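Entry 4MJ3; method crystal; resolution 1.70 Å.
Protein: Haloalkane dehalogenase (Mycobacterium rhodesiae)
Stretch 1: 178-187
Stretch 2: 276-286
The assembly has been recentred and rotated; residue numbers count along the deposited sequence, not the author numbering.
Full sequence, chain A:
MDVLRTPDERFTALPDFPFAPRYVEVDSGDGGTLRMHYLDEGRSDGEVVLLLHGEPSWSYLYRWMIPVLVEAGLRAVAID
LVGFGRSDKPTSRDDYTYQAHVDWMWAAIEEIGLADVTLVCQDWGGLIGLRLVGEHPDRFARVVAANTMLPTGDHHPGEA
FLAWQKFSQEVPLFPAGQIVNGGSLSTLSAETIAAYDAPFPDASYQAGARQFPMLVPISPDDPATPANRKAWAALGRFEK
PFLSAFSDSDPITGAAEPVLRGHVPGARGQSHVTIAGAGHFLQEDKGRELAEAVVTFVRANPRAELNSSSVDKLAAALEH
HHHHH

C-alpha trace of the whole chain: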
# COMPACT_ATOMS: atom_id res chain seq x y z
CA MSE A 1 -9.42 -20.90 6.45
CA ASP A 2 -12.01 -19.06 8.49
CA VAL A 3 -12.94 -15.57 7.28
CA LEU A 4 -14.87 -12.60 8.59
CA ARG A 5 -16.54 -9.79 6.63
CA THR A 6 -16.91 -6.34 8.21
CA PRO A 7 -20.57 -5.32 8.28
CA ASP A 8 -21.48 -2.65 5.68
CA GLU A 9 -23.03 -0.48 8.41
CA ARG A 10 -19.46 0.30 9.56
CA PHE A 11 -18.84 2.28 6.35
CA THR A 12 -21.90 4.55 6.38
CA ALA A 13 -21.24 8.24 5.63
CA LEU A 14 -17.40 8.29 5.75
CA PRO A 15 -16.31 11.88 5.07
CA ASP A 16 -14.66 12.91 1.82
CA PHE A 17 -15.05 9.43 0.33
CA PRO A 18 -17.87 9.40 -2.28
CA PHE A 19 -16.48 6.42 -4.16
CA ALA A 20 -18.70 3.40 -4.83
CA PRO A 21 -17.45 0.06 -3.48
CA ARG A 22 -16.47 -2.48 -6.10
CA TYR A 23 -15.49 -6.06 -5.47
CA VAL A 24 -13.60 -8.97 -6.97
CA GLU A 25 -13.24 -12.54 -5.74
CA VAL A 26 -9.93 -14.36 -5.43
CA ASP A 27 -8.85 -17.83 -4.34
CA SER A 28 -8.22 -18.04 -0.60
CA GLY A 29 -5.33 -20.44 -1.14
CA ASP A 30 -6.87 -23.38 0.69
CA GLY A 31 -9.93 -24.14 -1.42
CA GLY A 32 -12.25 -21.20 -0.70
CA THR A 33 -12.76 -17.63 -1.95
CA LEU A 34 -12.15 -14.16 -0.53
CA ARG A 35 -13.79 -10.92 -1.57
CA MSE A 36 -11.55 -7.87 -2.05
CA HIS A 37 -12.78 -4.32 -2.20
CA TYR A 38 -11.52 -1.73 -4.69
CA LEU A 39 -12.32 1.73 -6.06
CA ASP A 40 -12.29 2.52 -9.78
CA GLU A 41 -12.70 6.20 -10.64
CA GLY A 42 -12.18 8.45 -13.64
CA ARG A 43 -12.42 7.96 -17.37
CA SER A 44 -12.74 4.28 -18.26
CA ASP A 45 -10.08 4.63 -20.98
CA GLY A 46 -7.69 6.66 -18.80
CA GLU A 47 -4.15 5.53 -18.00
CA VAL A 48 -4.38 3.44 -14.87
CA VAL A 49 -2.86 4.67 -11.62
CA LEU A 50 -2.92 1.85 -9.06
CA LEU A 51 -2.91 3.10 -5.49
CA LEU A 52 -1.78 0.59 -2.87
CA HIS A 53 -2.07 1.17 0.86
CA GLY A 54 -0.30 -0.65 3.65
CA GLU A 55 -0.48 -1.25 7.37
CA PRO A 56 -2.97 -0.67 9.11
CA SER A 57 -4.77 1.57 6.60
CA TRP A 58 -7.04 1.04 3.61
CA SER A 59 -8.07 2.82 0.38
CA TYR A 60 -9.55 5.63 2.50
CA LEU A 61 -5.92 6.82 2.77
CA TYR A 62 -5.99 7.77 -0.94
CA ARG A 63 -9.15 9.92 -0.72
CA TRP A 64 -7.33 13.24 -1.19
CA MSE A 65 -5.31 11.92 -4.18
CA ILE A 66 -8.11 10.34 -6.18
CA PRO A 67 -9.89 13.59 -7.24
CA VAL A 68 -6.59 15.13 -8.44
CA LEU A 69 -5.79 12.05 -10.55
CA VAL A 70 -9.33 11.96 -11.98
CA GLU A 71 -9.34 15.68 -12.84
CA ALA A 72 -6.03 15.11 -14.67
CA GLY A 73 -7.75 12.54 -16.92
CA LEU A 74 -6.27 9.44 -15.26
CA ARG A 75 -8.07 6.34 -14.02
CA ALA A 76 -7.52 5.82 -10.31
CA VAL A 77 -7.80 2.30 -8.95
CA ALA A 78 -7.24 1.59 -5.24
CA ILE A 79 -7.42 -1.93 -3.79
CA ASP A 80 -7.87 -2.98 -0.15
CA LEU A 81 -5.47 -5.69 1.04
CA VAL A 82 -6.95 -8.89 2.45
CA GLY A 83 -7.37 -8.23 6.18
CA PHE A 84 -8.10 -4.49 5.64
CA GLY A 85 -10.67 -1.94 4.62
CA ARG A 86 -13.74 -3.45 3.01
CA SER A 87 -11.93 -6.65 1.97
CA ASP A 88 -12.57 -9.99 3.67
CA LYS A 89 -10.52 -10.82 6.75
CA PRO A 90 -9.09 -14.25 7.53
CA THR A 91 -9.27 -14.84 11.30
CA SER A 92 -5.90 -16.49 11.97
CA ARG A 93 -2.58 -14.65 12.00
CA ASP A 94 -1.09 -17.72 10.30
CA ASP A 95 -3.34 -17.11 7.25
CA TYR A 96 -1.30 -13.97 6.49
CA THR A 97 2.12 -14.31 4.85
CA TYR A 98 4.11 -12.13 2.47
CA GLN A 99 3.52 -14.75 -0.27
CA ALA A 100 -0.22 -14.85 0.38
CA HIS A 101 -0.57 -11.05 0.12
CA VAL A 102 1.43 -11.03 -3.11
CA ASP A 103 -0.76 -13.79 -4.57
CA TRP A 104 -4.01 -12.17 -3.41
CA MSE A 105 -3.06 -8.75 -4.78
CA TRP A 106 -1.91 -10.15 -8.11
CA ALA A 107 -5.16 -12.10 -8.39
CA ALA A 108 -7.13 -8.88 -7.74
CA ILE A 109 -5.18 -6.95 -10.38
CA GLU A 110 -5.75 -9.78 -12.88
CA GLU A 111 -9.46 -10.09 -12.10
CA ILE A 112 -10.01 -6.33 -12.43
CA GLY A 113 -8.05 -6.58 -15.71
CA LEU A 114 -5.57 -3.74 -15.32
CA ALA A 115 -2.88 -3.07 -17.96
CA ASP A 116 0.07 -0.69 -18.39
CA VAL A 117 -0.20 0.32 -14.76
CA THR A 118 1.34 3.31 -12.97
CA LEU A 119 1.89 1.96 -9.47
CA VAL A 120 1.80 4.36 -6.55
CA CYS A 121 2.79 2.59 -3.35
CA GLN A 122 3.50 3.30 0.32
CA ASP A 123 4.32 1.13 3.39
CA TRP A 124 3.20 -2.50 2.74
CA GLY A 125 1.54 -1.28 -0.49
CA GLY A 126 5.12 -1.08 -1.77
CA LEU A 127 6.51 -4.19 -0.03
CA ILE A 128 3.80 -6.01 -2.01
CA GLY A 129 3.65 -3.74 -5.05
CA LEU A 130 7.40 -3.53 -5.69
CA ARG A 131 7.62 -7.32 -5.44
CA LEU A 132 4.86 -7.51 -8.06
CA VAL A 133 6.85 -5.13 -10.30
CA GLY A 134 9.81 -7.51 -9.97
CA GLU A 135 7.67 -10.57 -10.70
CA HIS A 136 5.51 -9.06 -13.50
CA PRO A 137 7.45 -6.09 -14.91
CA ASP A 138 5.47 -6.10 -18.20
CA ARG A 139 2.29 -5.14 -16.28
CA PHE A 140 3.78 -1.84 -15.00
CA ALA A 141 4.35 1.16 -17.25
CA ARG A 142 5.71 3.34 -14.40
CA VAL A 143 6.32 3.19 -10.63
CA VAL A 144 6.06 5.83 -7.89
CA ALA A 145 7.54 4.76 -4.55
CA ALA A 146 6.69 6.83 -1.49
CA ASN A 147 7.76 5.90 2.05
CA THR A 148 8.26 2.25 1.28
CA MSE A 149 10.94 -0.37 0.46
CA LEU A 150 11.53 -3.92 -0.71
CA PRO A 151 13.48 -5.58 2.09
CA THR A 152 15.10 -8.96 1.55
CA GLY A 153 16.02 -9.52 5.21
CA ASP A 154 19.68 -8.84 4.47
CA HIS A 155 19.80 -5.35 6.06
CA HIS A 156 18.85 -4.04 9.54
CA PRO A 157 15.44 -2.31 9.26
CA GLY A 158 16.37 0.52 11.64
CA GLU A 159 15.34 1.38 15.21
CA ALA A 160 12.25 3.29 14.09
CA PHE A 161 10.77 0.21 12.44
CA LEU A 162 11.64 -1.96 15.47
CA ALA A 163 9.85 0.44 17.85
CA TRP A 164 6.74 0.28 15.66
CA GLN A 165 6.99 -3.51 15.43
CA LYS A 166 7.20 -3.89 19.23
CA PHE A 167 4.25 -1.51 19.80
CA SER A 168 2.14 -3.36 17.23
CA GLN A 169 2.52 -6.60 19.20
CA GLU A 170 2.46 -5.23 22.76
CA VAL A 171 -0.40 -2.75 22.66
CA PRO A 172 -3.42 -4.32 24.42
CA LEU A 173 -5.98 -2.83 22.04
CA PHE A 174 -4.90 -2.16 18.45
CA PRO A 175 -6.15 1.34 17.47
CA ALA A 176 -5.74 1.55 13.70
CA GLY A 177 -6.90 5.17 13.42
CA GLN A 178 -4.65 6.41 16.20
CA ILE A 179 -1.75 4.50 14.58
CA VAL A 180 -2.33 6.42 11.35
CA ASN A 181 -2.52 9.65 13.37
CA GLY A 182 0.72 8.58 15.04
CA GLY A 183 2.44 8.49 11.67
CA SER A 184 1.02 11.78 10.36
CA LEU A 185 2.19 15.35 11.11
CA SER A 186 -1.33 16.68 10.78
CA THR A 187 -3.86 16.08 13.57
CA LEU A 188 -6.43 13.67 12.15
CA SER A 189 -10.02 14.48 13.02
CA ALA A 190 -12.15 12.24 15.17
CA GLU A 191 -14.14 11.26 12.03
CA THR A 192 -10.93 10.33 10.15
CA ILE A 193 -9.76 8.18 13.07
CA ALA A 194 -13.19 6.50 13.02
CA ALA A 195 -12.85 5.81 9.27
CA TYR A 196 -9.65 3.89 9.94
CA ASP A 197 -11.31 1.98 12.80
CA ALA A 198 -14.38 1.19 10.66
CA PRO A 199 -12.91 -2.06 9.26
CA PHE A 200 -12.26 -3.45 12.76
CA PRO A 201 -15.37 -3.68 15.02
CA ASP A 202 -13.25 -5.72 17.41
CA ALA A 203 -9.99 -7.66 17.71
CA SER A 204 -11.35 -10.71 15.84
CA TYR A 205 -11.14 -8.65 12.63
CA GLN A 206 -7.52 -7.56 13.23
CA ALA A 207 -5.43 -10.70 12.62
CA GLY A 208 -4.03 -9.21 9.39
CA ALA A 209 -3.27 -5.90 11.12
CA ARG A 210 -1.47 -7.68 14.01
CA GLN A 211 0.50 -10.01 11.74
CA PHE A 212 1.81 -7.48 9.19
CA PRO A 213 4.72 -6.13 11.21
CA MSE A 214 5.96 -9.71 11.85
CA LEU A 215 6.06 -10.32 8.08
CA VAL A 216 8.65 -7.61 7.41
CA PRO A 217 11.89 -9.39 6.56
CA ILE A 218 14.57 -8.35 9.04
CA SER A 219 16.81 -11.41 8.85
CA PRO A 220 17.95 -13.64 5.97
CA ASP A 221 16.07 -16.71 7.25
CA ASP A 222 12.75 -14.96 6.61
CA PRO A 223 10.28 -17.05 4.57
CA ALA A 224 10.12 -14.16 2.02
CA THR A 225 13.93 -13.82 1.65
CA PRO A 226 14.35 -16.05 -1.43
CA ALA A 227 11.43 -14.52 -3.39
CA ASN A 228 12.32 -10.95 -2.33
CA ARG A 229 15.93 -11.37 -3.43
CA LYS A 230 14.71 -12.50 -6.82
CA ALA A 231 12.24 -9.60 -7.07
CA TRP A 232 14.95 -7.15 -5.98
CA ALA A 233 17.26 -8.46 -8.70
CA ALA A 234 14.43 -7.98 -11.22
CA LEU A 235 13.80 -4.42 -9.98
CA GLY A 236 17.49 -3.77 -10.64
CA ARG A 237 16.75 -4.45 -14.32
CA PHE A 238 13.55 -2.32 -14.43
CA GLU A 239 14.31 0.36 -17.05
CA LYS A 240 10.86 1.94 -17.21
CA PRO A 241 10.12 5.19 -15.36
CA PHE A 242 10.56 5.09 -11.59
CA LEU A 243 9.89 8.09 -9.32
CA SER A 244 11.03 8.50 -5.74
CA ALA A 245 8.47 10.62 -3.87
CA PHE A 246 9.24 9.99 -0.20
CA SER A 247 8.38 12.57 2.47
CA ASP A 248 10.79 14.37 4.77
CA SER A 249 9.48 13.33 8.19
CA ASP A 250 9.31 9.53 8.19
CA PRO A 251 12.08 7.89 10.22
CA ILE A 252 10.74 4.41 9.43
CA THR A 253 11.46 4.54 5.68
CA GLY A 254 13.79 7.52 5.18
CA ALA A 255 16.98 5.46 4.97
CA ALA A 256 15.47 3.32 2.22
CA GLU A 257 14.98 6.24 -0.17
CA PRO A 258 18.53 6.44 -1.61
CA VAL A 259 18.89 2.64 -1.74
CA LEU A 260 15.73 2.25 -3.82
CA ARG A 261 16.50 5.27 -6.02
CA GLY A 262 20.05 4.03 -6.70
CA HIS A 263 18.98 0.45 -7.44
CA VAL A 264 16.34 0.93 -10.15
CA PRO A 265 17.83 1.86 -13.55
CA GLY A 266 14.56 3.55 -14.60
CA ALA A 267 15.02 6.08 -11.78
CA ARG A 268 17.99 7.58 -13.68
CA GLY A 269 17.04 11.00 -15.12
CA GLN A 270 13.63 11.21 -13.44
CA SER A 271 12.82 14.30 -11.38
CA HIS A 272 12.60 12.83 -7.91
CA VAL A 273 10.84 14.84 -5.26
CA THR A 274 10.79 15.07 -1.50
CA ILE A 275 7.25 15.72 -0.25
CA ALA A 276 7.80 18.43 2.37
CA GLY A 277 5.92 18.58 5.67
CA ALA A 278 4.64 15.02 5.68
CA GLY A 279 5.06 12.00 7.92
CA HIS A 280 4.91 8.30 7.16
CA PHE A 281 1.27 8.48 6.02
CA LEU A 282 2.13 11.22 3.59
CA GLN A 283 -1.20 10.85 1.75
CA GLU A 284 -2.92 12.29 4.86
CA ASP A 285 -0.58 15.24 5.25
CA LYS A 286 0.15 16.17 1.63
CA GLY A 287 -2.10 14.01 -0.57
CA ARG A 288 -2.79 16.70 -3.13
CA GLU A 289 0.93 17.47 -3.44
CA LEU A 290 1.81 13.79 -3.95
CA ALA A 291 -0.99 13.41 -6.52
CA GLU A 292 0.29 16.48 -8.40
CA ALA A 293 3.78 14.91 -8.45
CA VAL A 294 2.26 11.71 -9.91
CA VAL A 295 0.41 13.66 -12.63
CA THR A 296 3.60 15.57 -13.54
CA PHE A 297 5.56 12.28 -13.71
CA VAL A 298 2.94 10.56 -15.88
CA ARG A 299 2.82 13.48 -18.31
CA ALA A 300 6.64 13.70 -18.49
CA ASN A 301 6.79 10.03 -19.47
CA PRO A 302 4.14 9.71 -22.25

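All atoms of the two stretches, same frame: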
# COMPACT_ATOMS: atom_id res chain seq x y z
N GLN A 178 -5.68 5.70 15.45
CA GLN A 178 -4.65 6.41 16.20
C GLN A 178 -3.24 6.05 15.72
O GLN A 178 -2.31 6.87 15.87
CB GLN A 178 -4.80 6.21 17.70
CG GLN A 178 -5.91 7.06 18.31
CD GLN A 178 -5.62 8.56 18.32
OE1 GLN A 178 -4.50 9.00 18.04
NE2 GLN A 178 -6.64 9.36 18.63
N ILE A 179 -3.05 4.85 15.17
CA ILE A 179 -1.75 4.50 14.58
C ILE A 179 -1.49 5.37 13.37
O ILE A 179 -0.37 5.87 13.18
CB ILE A 179 -1.66 2.99 14.24
CG1 ILE A 179 -1.54 2.18 15.52
CG2 ILE A 179 -0.50 2.68 13.28
CD1 ILE A 179 -1.89 0.71 15.36
N VAL A 180 -2.50 5.56 12.52
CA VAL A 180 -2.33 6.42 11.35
C VAL A 180 -2.06 7.85 11.79
O VAL A 180 -1.16 8.51 11.27
CB VAL A 180 -3.55 6.36 10.39
CG1 VAL A 180 -3.35 7.29 9.20
CG2 VAL A 180 -3.75 4.94 9.87
N ASN A 181 -2.81 8.34 12.78
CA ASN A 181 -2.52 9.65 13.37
C ASN A 181 -1.09 9.75 13.90
O ASN A 181 -0.41 10.77 13.73
CB ASN A 181 -3.51 9.97 14.48
CG ASN A 181 -3.36 11.38 15.01
OD1 ASN A 181 -3.31 12.34 14.24
ND2 ASN A 181 -3.26 11.52 16.31
N GLY A 182 -0.63 8.67 14.51
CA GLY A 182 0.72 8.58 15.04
C GLY A 182 1.78 8.81 14.00
O GLY A 182 2.82 9.39 14.30
N GLY A 183 1.50 8.38 12.76
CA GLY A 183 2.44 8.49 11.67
C GLY A 183 2.17 9.63 10.71
O GLY A 183 2.67 9.61 9.56
N SER A 184 1.35 10.59 11.15
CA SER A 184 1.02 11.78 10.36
C SER A 184 1.46 13.02 11.15
O SER A 184 1.39 13.03 12.41
CB SER A 184 -0.49 11.84 10.10
OG SER A 184 -0.99 10.68 9.44
N LEU A 185 1.92 14.06 10.46
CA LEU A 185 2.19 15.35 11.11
C LEU A 185 0.93 16.14 11.39
O LEU A 185 0.86 16.88 12.37
CB LEU A 185 3.11 16.21 10.26
CG LEU A 185 4.48 15.66 9.94
CD1 LEU A 185 5.32 16.72 9.23
CD2 LEU A 185 5.19 15.18 11.20
N SER A 186 -0.09 15.99 10.55
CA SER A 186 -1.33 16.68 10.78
C SER A 186 -2.10 15.98 11.91
O SER A 186 -1.87 14.81 12.18
CB SER A 186 -2.15 16.79 9.48
OG SER A 186 -2.43 15.56 8.94
N THR A 187 -2.99 16.70 12.58
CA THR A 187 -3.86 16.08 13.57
C THR A 187 -5.10 15.57 12.87
O THR A 187 -5.89 16.36 12.34
CB THR A 187 -4.25 17.07 14.68
OG1 THR A 187 -3.09 17.53 15.35
CG2 THR A 187 -5.17 16.38 15.69
N ALA A 276 7.48 17.68 1.16
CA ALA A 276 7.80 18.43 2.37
C ALA A 276 6.62 18.47 3.33
O ALA A 276 5.48 18.55 2.91
CB ALA A 276 8.20 19.87 2.01
N GLY A 277 6.93 18.43 4.62
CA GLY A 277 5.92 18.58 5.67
C GLY A 277 4.96 17.42 5.76
O GLY A 277 3.78 17.60 6.01
N ALA A 278 5.48 16.19 5.60
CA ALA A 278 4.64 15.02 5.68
C ALA A 278 5.34 13.88 6.41
O ALA A 278 6.54 13.66 6.23
CB ALA A 278 4.18 14.58 4.29
N GLY A 279 4.56 13.16 7.19
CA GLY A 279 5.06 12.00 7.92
C GLY A 279 4.96 10.72 7.11
O GLY A 279 4.83 10.74 5.88
N HIS A 280 5.02 9.59 7.81
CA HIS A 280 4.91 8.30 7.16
C HIS A 280 3.69 8.16 6.25
O HIS A 280 3.80 7.75 5.10
CB HIS A 280 4.87 7.22 8.24
CG HIS A 280 4.80 5.84 7.69
ND1 HIS A 280 5.83 5.27 6.97
CD2 HIS A 280 3.81 4.90 7.74
CE1 HIS A 280 5.48 4.05 6.61
NE2 HIS A 280 4.26 3.81 7.04
N PHE A 281 2.52 8.53 6.78
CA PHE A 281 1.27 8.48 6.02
C PHE A 281 1.12 9.77 5.25
O PHE A 281 0.25 10.61 5.52
CB PHE A 281 0.08 8.22 6.95
CG PHE A 281 0.14 6.88 7.62
CD1 PHE A 281 -0.21 5.73 6.92
CD2 PHE A 281 0.59 6.76 8.90
CE1 PHE A 281 -0.14 4.48 7.50
CE2 PHE A 281 0.68 5.51 9.51
CZ PHE A 281 0.29 4.37 8.81
N LEU A 282 2.00 9.94 4.27
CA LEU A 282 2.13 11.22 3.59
C LEU A 282 0.87 11.60 2.80
O LEU A 282 0.65 12.78 2.52
CB LEU A 282 3.37 11.24 2.69
CG LEU A 282 3.34 10.56 1.32
CD1 LEU A 282 4.63 10.91 0.58
CD2 LEU A 282 3.21 9.04 1.44
N GLN A 283 0.05 10.61 2.47
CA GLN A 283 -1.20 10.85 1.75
C GLN A 283 -2.20 11.61 2.61
O GLN A 283 -3.09 12.27 2.08
CB GLN A 283 -1.83 9.53 1.27
CG GLN A 283 -0.87 8.58 0.56
CD GLN A 283 -0.29 7.53 1.48
OE1 GLN A 283 0.06 7.81 2.63
NE2 GLN A 283 -0.18 6.30 0.98
N GLU A 284 -2.08 11.51 3.93
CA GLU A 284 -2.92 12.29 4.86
C GLU A 284 -2.46 13.71 5.00
O GLU A 284 -3.28 14.62 5.09
CB GLU A 284 -2.93 11.70 6.27
CG GLU A 284 -3.81 10.49 6.45
CD GLU A 284 -5.30 10.75 6.28
OE1 GLU A 284 -5.80 11.91 6.33
OE2 GLU A 284 -5.98 9.76 6.04
N ASP A 285 -1.15 13.93 5.04
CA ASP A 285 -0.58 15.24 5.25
C ASP A 285 -0.52 16.09 3.99
O ASP A 285 -0.75 17.29 4.04
CB ASP A 285 0.84 15.09 5.83
CG ASP A 285 0.84 14.54 7.26
OD1 ASP A 285 -0.17 14.69 7.97
OD2 ASP A 285 1.89 13.97 7.68
N LYS A 286 -0.15 15.46 2.87
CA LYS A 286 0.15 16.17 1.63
C LYS A 286 -0.32 15.35 0.41
O LYS A 286 0.39 15.24 -0.59
CB LYS A 286 1.67 16.44 1.54
CG LYS A 286 2.24 17.35 2.63
CD LYS A 286 1.77 18.79 2.48
CE LYS A 286 2.22 19.65 3.65
NZ LYS A 286 1.88 21.07 3.39

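A single carboxylate can organise two loops far apart in sequence when it meets backbone amides that have no helical partner, and the haloalkane dehalogenase of Mycobacterium rhodesiae offers a compact example. At Gly277 the contact is van der Waals packing of a leucine methyl on the backbone: Leu185 CD1 lies 3.6 Å from Gly277 C, and Leu185 extends along the backbone as far as Gly279, where its CG comes 3.7 Å from Gly279 N.

By CA position the two stretches come closest at Gly279, its CA 4.7 Å from Ser184 CA. There is little room here for a side chain, since an ideal CB on Gly279 would fall 2.8 Å from Gly183 O. That carbonyl, just past the helix of the first stretch, is turned toward the second. His280 N is 2.9 Å from Gly183 O, but at a poor angle; the hydrogen bond goes instead from Phe281 N to Gly183 O, 3.0 Å long and nearly straight at 173°.

Phe281, at the N-cap position of the following helix, points its CA-to-CB bond toward the first stretch and has the largest area covered in the contact. Val180 CG1 packs over one face of its ring, 4.1 Å from the centroid, in a CH-pi contact. Gly183 leaves space for this ring: an ideal CB there would lie 2.8 Å from Phe281 CD2.

Within the helix, Glu284 adds apolar packing, its CG 4.2 Å from Val180 CG1. Asp285 then supplies the polar centre. Its OD2 accepts Leu185 N at 2.8 Å and, within its own stretch, Gly279 N at 2.8 Å, so one oxygen ties both loops together. Its OD1 accepts both Ser186 N at 2.9 Å and Ser186 OG at 2.6 Å. With the carboxylate thus engaged through both oxygens, the loop after the first helix is held against the start of the second.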